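Local coordinates for protein putative O-GlcNAcase nagJ (Clostridium perfringens, PDB 6PV5) that probably hydrolyses terminal N-acetylhexosamine residues from glycans as a family 84 glycoside hydrolase, at residues Lys540-Leu545 with Gln553-Leu558; Leu558-Ile563 with Asp601-Thr606; Lys595-Leu600 with Phe615-His620. One frame throughout, in Å; residues are numbered along the deposited sequence.

Interaction 1 of 3, residues Lys540-Leu545 with Gln553-Leu558; sequences KLRSNL and QLDSHL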
loop_
_atom_site.group_PDB
_atom_site.type_symbol
_atom_site.label_atom_id
_atom_site.label_comp_id
_atom_site.label_asym_id
_atom_site.label_seq_id
_atom_site.Cartn_x
_atom_site.Cartn_y
_atom_site.Cartn_z
ATOM N N LYS A 540 20.849 17.178 3.491
ATOM C CA LYS A 540 21.312 16.177 2.540
ATOM C C LYS A 540 20.145 15.698 1.678
ATOM O O LYS A 540 20.315 15.458 0.480
ATOM C CB LYS A 540 21.912 14.937 3.208
ATOM C CG LYS A 540 23.220 15.099 3.970
ATOM C CD LYS A 540 23.363 13.925 4.937
ATOM C CE LYS A 540 24.409 14.089 6.021
ATOM N NZ LYS A 540 25.780 13.864 5.510
ATOM N N LEU A 541 18.966 15.516 2.301
ATOM C CA LEU A 541 17.795 15.127 1.531
ATOM C C LEU A 541 17.355 16.261 0.602
ATOM O O LEU A 541 16.969 16.002 -0.534
ATOM C CB LEU A 541 16.666 14.716 2.477
ATOM C CG LEU A 541 16.885 13.365 3.155
ATOM C CD1 LEU A 541 15.935 13.209 4.325
ATOM C CD2 LEU A 541 16.710 12.238 2.135
ATOM N N ARG A 542 17.422 17.516 1.075
ATOM C CA ARG A 542 16.947 18.607 0.234
ATOM C C ARG A 542 17.854 18.722 -0.992
ATOM O O ARG A 542 17.411 19.036 -2.100
ATOM C CB ARG A 542 16.825 19.915 1.013
ATOM C CG ARG A 542 16.123 21.024 0.231
ATOM C CD ARG A 542 15.994 22.249 1.115
ATOM N NE ARG A 542 15.286 21.991 2.356
ATOM C CZ ARG A 542 15.816 21.883 3.578
ATOM N NH1 ARG A 542 17.125 21.990 3.765
ATOM N NH2 ARG A 542 15.018 21.641 4.610
ATOM N N SER A 543 19.119 18.365 -0.793
ATOM C CA SER A 543 20.090 18.441 -1.863
ATOM C C SER A 543 19.991 17.272 -2.850
ATOM O O SER A 543 20.153 17.483 -4.053
ATOM C CB SER A 543 21.476 18.605 -1.288
ATOM O OG SER A 543 22.421 18.343 -2.294
ATOM N N ASN A 544 19.735 16.043 -2.371
ATOM C CA ASN A 544 20.012 14.852 -3.169
ATOM C C ASN A 544 18.783 13.982 -3.426
ATOM O O ASN A 544 18.856 13.066 -4.229
ATOM C CB ASN A 544 21.070 13.970 -2.512
ATOM C CG ASN A 544 22.384 14.711 -2.407
ATOM O OD1 ASN A 544 22.812 15.326 -3.381
ATOM N ND2 ASN A 544 22.966 14.744 -1.215
ATOM N N LEU A 545 17.661 14.211 -2.744
ATOM C CA LEU A 545 16.531 13.325 -2.992
ATOM C C LEU A 545 16.006 13.536 -4.416
ATOM O O LEU A 545 15.606 14.646 -4.775
ATOM C CB LEU A 545 15.464 13.605 -1.932
ATOM C CG LEU A 545 14.329 12.590 -1.834
ATOM C CD1 LEU A 545 14.847 11.206 -1.419
ATOM C CD2 LEU A 545 13.299 13.102 -0.842
ATOM N N GLN A 553 6.622 17.679 -0.603
ATOM C CA GLN A 553 5.552 17.316 0.320
ATOM C C GLN A 553 6.071 17.329 1.762
ATOM O O GLN A 553 5.330 17.629 2.695
ATOM C CB GLN A 553 4.964 15.959 -0.076
ATOM C CG GLN A 553 3.885 16.060 -1.151
ATOM C CD GLN A 553 3.638 14.738 -1.842
ATOM O OE1 GLN A 553 4.142 13.687 -1.445
ATOM N NE2 GLN A 553 2.874 14.778 -2.922
ATOM N N LEU A 554 7.361 17.027 1.923
ATOM C CA LEU A 554 7.986 16.792 3.217
ATOM C C LEU A 554 8.779 18.005 3.716
ATOM O O LEU A 554 9.317 17.985 4.823
ATOM C CB LEU A 554 8.939 15.612 3.009
ATOM C CG LEU A 554 8.242 14.282 2.708
ATOM C CD1 LEU A 554 9.255 13.166 2.531
ATOM C CD2 LEU A 554 7.240 13.945 3.809
ATOM N N ASP A 555 8.877 19.065 2.914
ATOM C CA ASP A 555 9.880 20.091 3.212
ATOM C C ASP A 555 9.703 20.724 4.586
ATOM O O ASP A 555 10.702 20.905 5.273
ATOM C CB ASP A 555 10.048 21.207 2.177
ATOM C CG ASP A 555 11.307 22.030 2.485
ATOM O OD1 ASP A 555 12.436 21.566 2.180
ATOM O OD2 ASP A 555 11.159 23.085 3.092
ATOM N N SER A 556 8.475 21.096 4.972
ATOM C CA SER A 556 8.240 21.657 6.302
ATOM C C SER A 556 8.616 20.674 7.417
ATOM O O SER A 556 9.136 21.087 8.467
ATOM C CB SER A 556 6.830 22.114 6.477
ATOM O OG SER A 556 6.556 23.139 5.556
ATOM N N HIS A 557 8.332 19.381 7.187
ATOM C CA HIS A 557 8.669 18.331 8.145
ATOM C C HIS A 557 10.181 18.249 8.337
ATOM O O HIS A 557 10.642 18.127 9.463
ATOM C CB HIS A 557 8.048 16.993 7.720
ATOM C CG HIS A 557 6.553 17.064 7.771
ATOM N ND1 HIS A 557 5.804 17.642 6.758
ATOM C CD2 HIS A 557 5.672 16.703 8.722
ATOM C CE1 HIS A 557 4.526 17.626 7.079
ATOM N NE2 HIS A 557 4.414 17.021 8.274
ATOM N N LEU A 558 10.927 18.306 7.233
ATOM C CA LEU A 558 12.374 18.205 7.270
ATOM C C LEU A 558 12.982 19.392 8.026
ATOM O O LEU A 558 13.949 19.222 8.754
ATOM C CB LEU A 558 12.903 18.175 5.835
ATOM C CG LEU A 558 12.697 16.873 5.061
ATOM C CD1 LEU A 558 12.975 17.115 3.590
ATOM C CD2 LEU A 558 13.623 15.771 5.561
#
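Arg542 and Asp555 meet across the gap between two successive antiparallel helices in a salt bridge carried by one bond. NE of Arg542, not one of its terminal nitrogens, donates to OD1 of Asp555 at 2.9 Å, with an almost straight N-H...O angle of 176°. The acceptor lies in the plane of the guanidinium, which comes to the syn lone pair of OD1, and the carboxylate plane is turned 70° from it. The Arg542 chain leaves its helix with CG anti to the backbone N and then bends at chi3 (-57°), which brings NE round to face the acid. Arginine suits this edge of the contact because its long chain spans a wide interaxial gap, 11.1 Å between the short helix segments, and still ends in a charge.

Deeper in, CD1 of Leu541 touches CD2 of Leu558 at 3.7 Å, the two side chains crossing at about a right angle. Both are buried, and their branched ends reach across between the helices to touch. NH1 of Arg542 has a weak bond to OD1 of Asn539, and its side chain also touches Ser559, whose OG bonds to O of Asp555. The contact belongs to the helical region resembling the hyaluronidase post-catalytic domain: helix 521-544 turns back through a short connection into helix 548-579, while Phe486 of helix 480-487 packs against Leu558.

Interaction 2 of 3, residues Leu558-Ile563 with Asp601-Thr606; sequences LSKFEI and DGIKAT
Lys560 stretches from helix 548-579 into the loop between helices 583-601 and 612-619, a helix-to-loop contact within the post-catalytic helical domain, and its ammonium group is gripped by backbone carbonyls. NZ donates to O of Ile603 and to O of Ala605, both at 2.9 Å; a weak third bond goes to O of Leu600. The first bond arrives tilted 24° from the carbonyl plane of Ile603, whereas at Ala605 the C=O...N angle is 174°. A long, extended chain ending in an amine suits a cluster of carbonyls, and lysine offers both: CG is anti to the backbone N (chi1 -172°) and the rest runs straight.

The tight side is apolar. Ile603 lies alongside the lysine, the two chains running past each other in opposite directions, with CD of Lys560 3.9 Å from CB of Ile603. The beta-branched Ile603 thus walls the aliphatic stem of Lys560. Farther along the helix, Ile563 and Ile603 meet tip to tip, CD1 to CD1, at 3.8 Å.

The looser side is marked by the exposed Asp601, whose OD1 forms a salt bridge with NH2 of Arg617 and stands 5.4 Å from NZ of Lys560.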
loop_
_atom_site.group_PDB
_atom_site.type_symbol
_atom_site.label_atom_id
_atom_site.label_comp_id
_atom_site.label_asym_id
_atom_site.label_seq_id
_atom_site.Cartn_x
_atom_site.Cartn_y
_atom_site.Cartn_z
ATOM N N LEU A 558 10.927 18.306 7.233
ATOM C CA LEU A 558 12.374 18.205 7.270
ATOM C C LEU A 558 12.982 19.392 8.026
ATOM O O LEU A 558 13.949 19.222 8.754
ATOM C CB LEU A 558 12.903 18.175 5.835
ATOM C CG LEU A 558 12.697 16.873 5.061
ATOM C CD1 LEU A 558 12.975 17.115 3.590
ATOM C CD2 LEU A 558 13.623 15.771 5.561
ATOM N N SER A 559 12.434 20.599 7.824
ATOM C CA SER A 559 12.927 21.800 8.479
ATOM C C SER A 559 12.704 21.697 9.979
ATOM O O SER A 559 13.588 22.054 10.751
ATOM C CB SER A 559 12.253 23.050 7.916
ATOM O OG SER A 559 12.447 23.090 6.512
ATOM N N LYS A 560 11.503 21.242 10.368
ATOM C CA LYS A 560 11.178 21.054 11.769
ATOM C C LYS A 560 12.104 19.996 12.371
ATOM O O LYS A 560 12.539 20.139 13.517
ATOM C CB LYS A 560 9.707 20.682 11.972
ATOM C CG LYS A 560 9.280 20.661 13.430
ATOM C CD LYS A 560 7.830 20.900 13.649
ATOM C CE LYS A 560 7.475 20.932 15.115
ATOM N NZ LYS A 560 6.023 21.239 15.271
ATOM N N PHE A 561 12.436 18.971 11.577
ATOM C CA PHE A 561 13.245 17.850 12.050
ATOM C C PHE A 561 14.646 18.334 12.424
ATOM O O PHE A 561 15.206 17.889 13.410
ATOM C CB PHE A 561 13.396 16.811 10.941
ATOM C CG PHE A 561 13.934 15.450 11.310
ATOM C CD1 PHE A 561 13.197 14.573 12.099
ATOM C CD2 PHE A 561 15.138 15.001 10.784
ATOM C CE1 PHE A 561 13.671 13.291 12.382
ATOM C CE2 PHE A 561 15.606 13.718 11.061
ATOM C CZ PHE A 561 14.872 12.857 11.851
ATOM N N GLU A 562 15.189 19.257 11.626
ATOM C CA GLU A 562 16.493 19.846 11.883
ATOM C C GLU A 562 16.498 20.584 13.219
ATOM O O GLU A 562 17.461 20.463 13.969
ATOM C CB GLU A 562 16.893 20.803 10.760
ATOM C CG GLU A 562 18.346 21.235 10.862
ATOM C CD GLU A 562 18.848 22.135 9.745
ATOM O OE1 GLU A 562 18.637 21.807 8.564
ATOM O OE2 GLU A 562 19.472 23.151 10.062
ATOM N N ILE A 563 15.434 21.343 13.502
ATOM C CA ILE A 563 15.284 22.085 14.751
ATOM C C ILE A 563 15.155 21.135 15.950
ATOM O O ILE A 563 15.720 21.423 17.012
ATOM C CB ILE A 563 14.085 23.059 14.690
ATOM C CG1 ILE A 563 14.163 24.042 13.515
ATOM C CG2 ILE A 563 13.889 23.788 16.023
ATOM C CD1 ILE A 563 12.978 24.996 13.467
ATOM N N ASP A 601 7.474 25.059 17.986
ATOM C CA ASP A 601 6.058 25.324 18.170
ATOM C C ASP A 601 5.534 26.245 17.074
ATOM O O ASP A 601 4.328 26.331 16.872
ATOM C CB ASP A 601 5.763 25.788 19.597
ATOM C CG ASP A 601 6.007 24.676 20.614
ATOM O OD1 ASP A 601 6.121 23.506 20.184
ATOM O OD2 ASP A 601 6.082 24.974 21.821
ATOM N N GLY A 602 6.436 26.916 16.355
ATOM C CA GLY A 602 5.981 27.804 15.303
ATOM C C GLY A 602 5.715 27.080 13.984
ATOM O O GLY A 602 5.256 27.704 13.026
ATOM N N ILE A 603 6.047 25.781 13.914
ATOM C CA ILE A 603 5.933 25.083 12.642
ATOM C C ILE A 603 4.792 24.066 12.738
ATOM O O ILE A 603 4.734 23.268 13.677
ATOM C CB ILE A 603 7.273 24.467 12.189
ATOM C CG1 ILE A 603 8.375 25.525 12.066
ATOM C CG2 ILE A 603 7.091 23.691 10.887
ATOM C CD1 ILE A 603 9.703 24.977 11.580
ATOM N N LYS A 604 3.887 24.141 11.758
ATOM C CA LYS A 604 2.625 23.406 11.741
ATOM C C LYS A 604 2.870 21.886 11.702
ATOM O O LYS A 604 2.200 21.099 12.376
ATOM C CB LYS A 604 1.859 23.896 10.508
ATOM C CG LYS A 604 0.361 23.654 10.488
ATOM C CD LYS A 604 -0.253 24.149 9.190
ATOM C CE LYS A 604 -1.720 23.801 9.056
ATOM N NZ LYS A 604 -2.492 24.201 10.259
ATOM N N ALA A 605 3.845 21.477 10.896
ATOM C CA ALA A 605 4.176 20.088 10.628
ATOM C C ALA A 605 4.439 19.341 11.936
ATOM O O ALA A 605 4.982 19.920 12.867
ATOM C CB ALA A 605 5.359 20.076 9.697
ATOM N N THR A 606 3.981 18.078 12.014
ATOM C CA THR A 606 4.120 17.228 13.182
ATOM C C THR A 606 5.094 16.096 12.870
ATOM O O THR A 606 4.912 15.356 11.912
ATOM C CB THR A 606 2.749 16.708 13.638
ATOM O OG1 THR A 606 1.923 17.846 13.876
ATOM C CG2 THR A 606 2.778 15.882 14.903
HETATM O O HOH W 1 5.087 21.550 17.484
#

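Interaction 3 of 3, residues Lys595-Leu600 with Phe615-His620; sequences KLLRNL and FIRKVH
Leu597 lays its CD2 methyl over one face of the Arg617 guanidinium, 3.6 Å above the plane and offset toward its rim. The contact is helix-to-helix packing that joins helix 583-601 to helix 612-619, the last helix of the modelled chain. No hydrogen bond links the two segments; Leu597 supplies the whole of the close contact from its side, as a large, branched residue can, spreading over three partners.

The flat, delocalised face of a guanidinium accepts an aliphatic neighbour readily, because its N-H groups point outward in the plane and remain available to acids. Here they are used: NE of Arg617 forms a salt bridge with Asp613, one turn earlier, and NH2 forms another with Asp601. These two acids probably fix the rotation of the group and hold its face toward the leucine. The aliphatic part joins in as well, CG of Arg617 lying 4.0 Å from CD1 of Leu597.

On the inner side, CG of Leu597 meets CG2 of Ile616 at 4.0 Å, the two chains sliding past each other in opposite directions. Ile616 is buried, and its side chain also touches Ser571 of helix 548-579.

His620 completes the set, its ND1 4.2 Å from CD1 of Leu597. Histidine suits this place because its ring N-H can bond a carbonyl one turn back while the ring also lies near an apolar neighbour. The imidazole is tied back to helix 612-619, for ND1 donates in the ring plane to O of Ile616 at 2.8 Å, with an N-H...O angle of 161°.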
loop_
_atom_site.group_PDB
_atom_site.type_symbol
_atom_site.label_atom_id
_atom_site.label_comp_id
_atom_site.label_asym_id
_atom_site.label_seq_id
_atom_site.Cartn_x
_atom_site.Cartn_y
_atom_site.Cartn_z
ATOM N N LYS A 595 14.256 29.028 23.441
ATOM C CA LYS A 595 14.131 29.650 22.124
ATOM C C LYS A 595 13.919 28.597 21.037
ATOM O O LYS A 595 13.095 28.803 20.155
ATOM C CB LYS A 595 15.291 30.590 21.783
ATOM C CG LYS A 595 15.212 31.966 22.438
ATOM C CD LYS A 595 15.953 33.062 21.687
ATOM C CE LYS A 595 17.452 33.062 21.896
ATOM N NZ LYS A 595 18.090 34.167 21.138
ATOM N N LEU A 596 14.652 27.476 21.113
ATOM C CA LEU A 596 14.485 26.384 20.158
ATOM C C LEU A 596 13.088 25.776 20.255
ATOM O O LEU A 596 12.482 25.484 19.234
ATOM C CB LEU A 596 15.591 25.340 20.356
ATOM C CG LEU A 596 16.975 25.833 19.944
ATOM C CD1 LEU A 596 18.049 24.832 20.323
ATOM C CD2 LEU A 596 17.029 26.135 18.453
ATOM N N LEU A 597 12.582 25.593 21.477
ATOM C CA LEU A 597 11.222 25.115 21.667
ATOM C C LEU A 597 10.226 26.024 20.957
ATOM O O LEU A 597 9.311 25.531 20.291
ATOM C CB LEU A 597 10.886 24.992 23.157
ATOM C CG LEU A 597 10.861 23.563 23.697
ATOM C CD1 LEU A 597 10.289 23.534 25.107
ATOM C CD2 LEU A 597 10.063 22.643 22.780
ATOM N N ARG A 598 10.427 27.345 21.087
ATOM C CA ARG A 598 9.572 28.319 20.419
ATOM C C ARG A 598 9.646 28.149 18.905
ATOM O O ARG A 598 8.610 28.169 18.252
ATOM C CB ARG A 598 9.900 29.760 20.820
ATOM C CG ARG A 598 9.451 30.100 22.232
ATOM C CD ARG A 598 9.464 31.552 22.692
ATOM N NE ARG A 598 9.295 31.511 24.141
ATOM C CZ ARG A 598 8.177 31.159 24.780
ATOM N NH1 ARG A 598 7.082 30.840 24.106
ATOM N NH2 ARG A 598 8.158 31.140 26.103
ATOM N N ASN A 599 10.850 27.997 18.349
ATOM C CA ASN A 599 10.983 27.772 16.914
ATOM C C ASN A 599 10.177 26.545 16.454
ATOM O O ASN A 599 9.591 26.573 15.380
ATOM C CB ASN A 599 12.451 27.651 16.498
ATOM C CG ASN A 599 13.270 28.877 16.855
ATOM O OD1 ASN A 599 12.718 29.899 17.265
ATOM N ND2 ASN A 599 14.582 28.795 16.688
ATOM N N LEU A 600 10.167 25.462 17.251
ATOM C CA LEU A 600 9.481 24.207 16.935
ATOM C C LEU A 600 7.971 24.419 16.930
ATOM O O LEU A 600 7.284 23.988 16.015
ATOM C CB LEU A 600 9.821 23.140 17.989
ATOM C CG LEU A 600 11.205 22.529 17.831
ATOM C CD1 LEU A 600 11.604 21.694 19.046
ATOM C CD2 LEU A 600 11.275 21.728 16.542
ATOM N N PHE A 615 10.553 14.699 25.398
ATOM C CA PHE A 615 11.868 14.692 26.012
ATOM C C PHE A 615 12.372 16.136 26.173
ATOM O O PHE A 615 12.710 16.565 27.270
ATOM C CB PHE A 615 12.882 13.871 25.210
ATOM C CG PHE A 615 14.295 14.002 25.743
ATOM C CD1 PHE A 615 14.638 13.464 26.979
ATOM C CD2 PHE A 615 15.269 14.699 25.036
ATOM C CE1 PHE A 615 15.933 13.580 27.476
ATOM C CE2 PHE A 615 16.564 14.820 25.538
ATOM C CZ PHE A 615 16.882 14.277 26.764
ATOM N N ILE A 616 12.410 16.889 25.083
ATOM C CA ILE A 616 12.865 18.264 25.145
ATOM C C ILE A 616 12.002 19.080 26.107
ATOM O O ILE A 616 12.537 19.872 26.871
ATOM C CB ILE A 616 12.915 18.864 23.736
ATOM C CG1 ILE A 616 13.945 18.105 22.899
ATOM C CG2 ILE A 616 13.230 20.359 23.808
ATOM C CD1 ILE A 616 13.609 18.103 21.415
ATOM N N ARG A 617 10.681 18.860 26.113
ATOM C CA ARG A 617 9.826 19.626 27.004
ATOM C C ARG A 617 10.040 19.223 28.461
ATOM O O ARG A 617 9.873 20.060 29.333
ATOM C CB ARG A 617 8.339 19.522 26.636
ATOM C CG ARG A 617 7.983 20.257 25.352
ATOM C CD ARG A 617 6.529 20.089 24.933
ATOM N NE ARG A 617 6.487 20.166 23.479
ATOM C CZ ARG A 617 6.462 21.300 22.784
ATOM N NH1 ARG A 617 6.419 22.460 23.416
ATOM N NH2 ARG A 617 6.436 21.268 21.461
ATOM N N LYS A 618 10.359 17.954 28.733
ATOM C CA LYS A 618 10.581 17.527 30.106
ATOM C C LYS A 618 11.854 18.164 30.660
ATOM O O LYS A 618 11.904 18.532 31.821
ATOM C CB LYS A 618 10.716 16.007 30.222
ATOM C CG LYS A 618 10.632 15.453 31.640
ATOM C CD LYS A 618 10.434 13.952 31.702
ATOM C CE LYS A 618 10.883 13.386 33.034
ATOM N NZ LYS A 618 10.579 11.939 33.181
ATOM N N VAL A 619 12.886 18.282 29.824
ATOM C CA VAL A 619 14.150 18.876 30.230
ATOM C C VAL A 619 13.927 20.324 30.686
ATOM O O VAL A 619 14.508 20.751 31.671
ATOM C CB VAL A 619 15.198 18.764 29.107
ATOM C CG1 VAL A 619 16.399 19.671 29.340
ATOM C CG2 VAL A 619 15.623 17.317 28.885
ATOM N N HIS A 620 13.072 21.076 29.989
ATOM C CA HIS A 620 12.616 22.361 30.503
ATOM C C HIS A 620 11.393 22.143 31.404
ATOM O O HIS A 620 11.272 22.890 32.386
ATOM C CB HIS A 620 12.295 23.318 29.346
ATOM C CG HIS A 620 13.384 23.383 28.331
ATOM N ND1 HIS A 620 13.623 22.349 27.439
ATOM C CD2 HIS A 620 14.307 24.336 28.069
ATOM C CE1 HIS A 620 14.642 22.659 26.660
ATOM N NE2 HIS A 620 15.074 23.885 27.027
#

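In the fold
Following the chain from the N terminus, interaction 1 comes first and closes the short connection between helices 521-544 and 548-579. Interaction 2 opens just as it ends, the two sharing Leu558 and touching again where His557 packs on Ala605, and closes a far longer loop that takes in the rest of helix 548-579 and helix 583-601. Interaction 3 starts within that loop and ends beyond it, so interactions 2 and 3 cross. They also touch, Ile563 packing on Leu600. Interactions 1 and 3 stay apart, their nearest atoms about 8 Å from each other. Helix 548-579 is thus tied to the preceding helix and to the following loop, while helices 583-601 and 612-619 are joined at the C-terminal end.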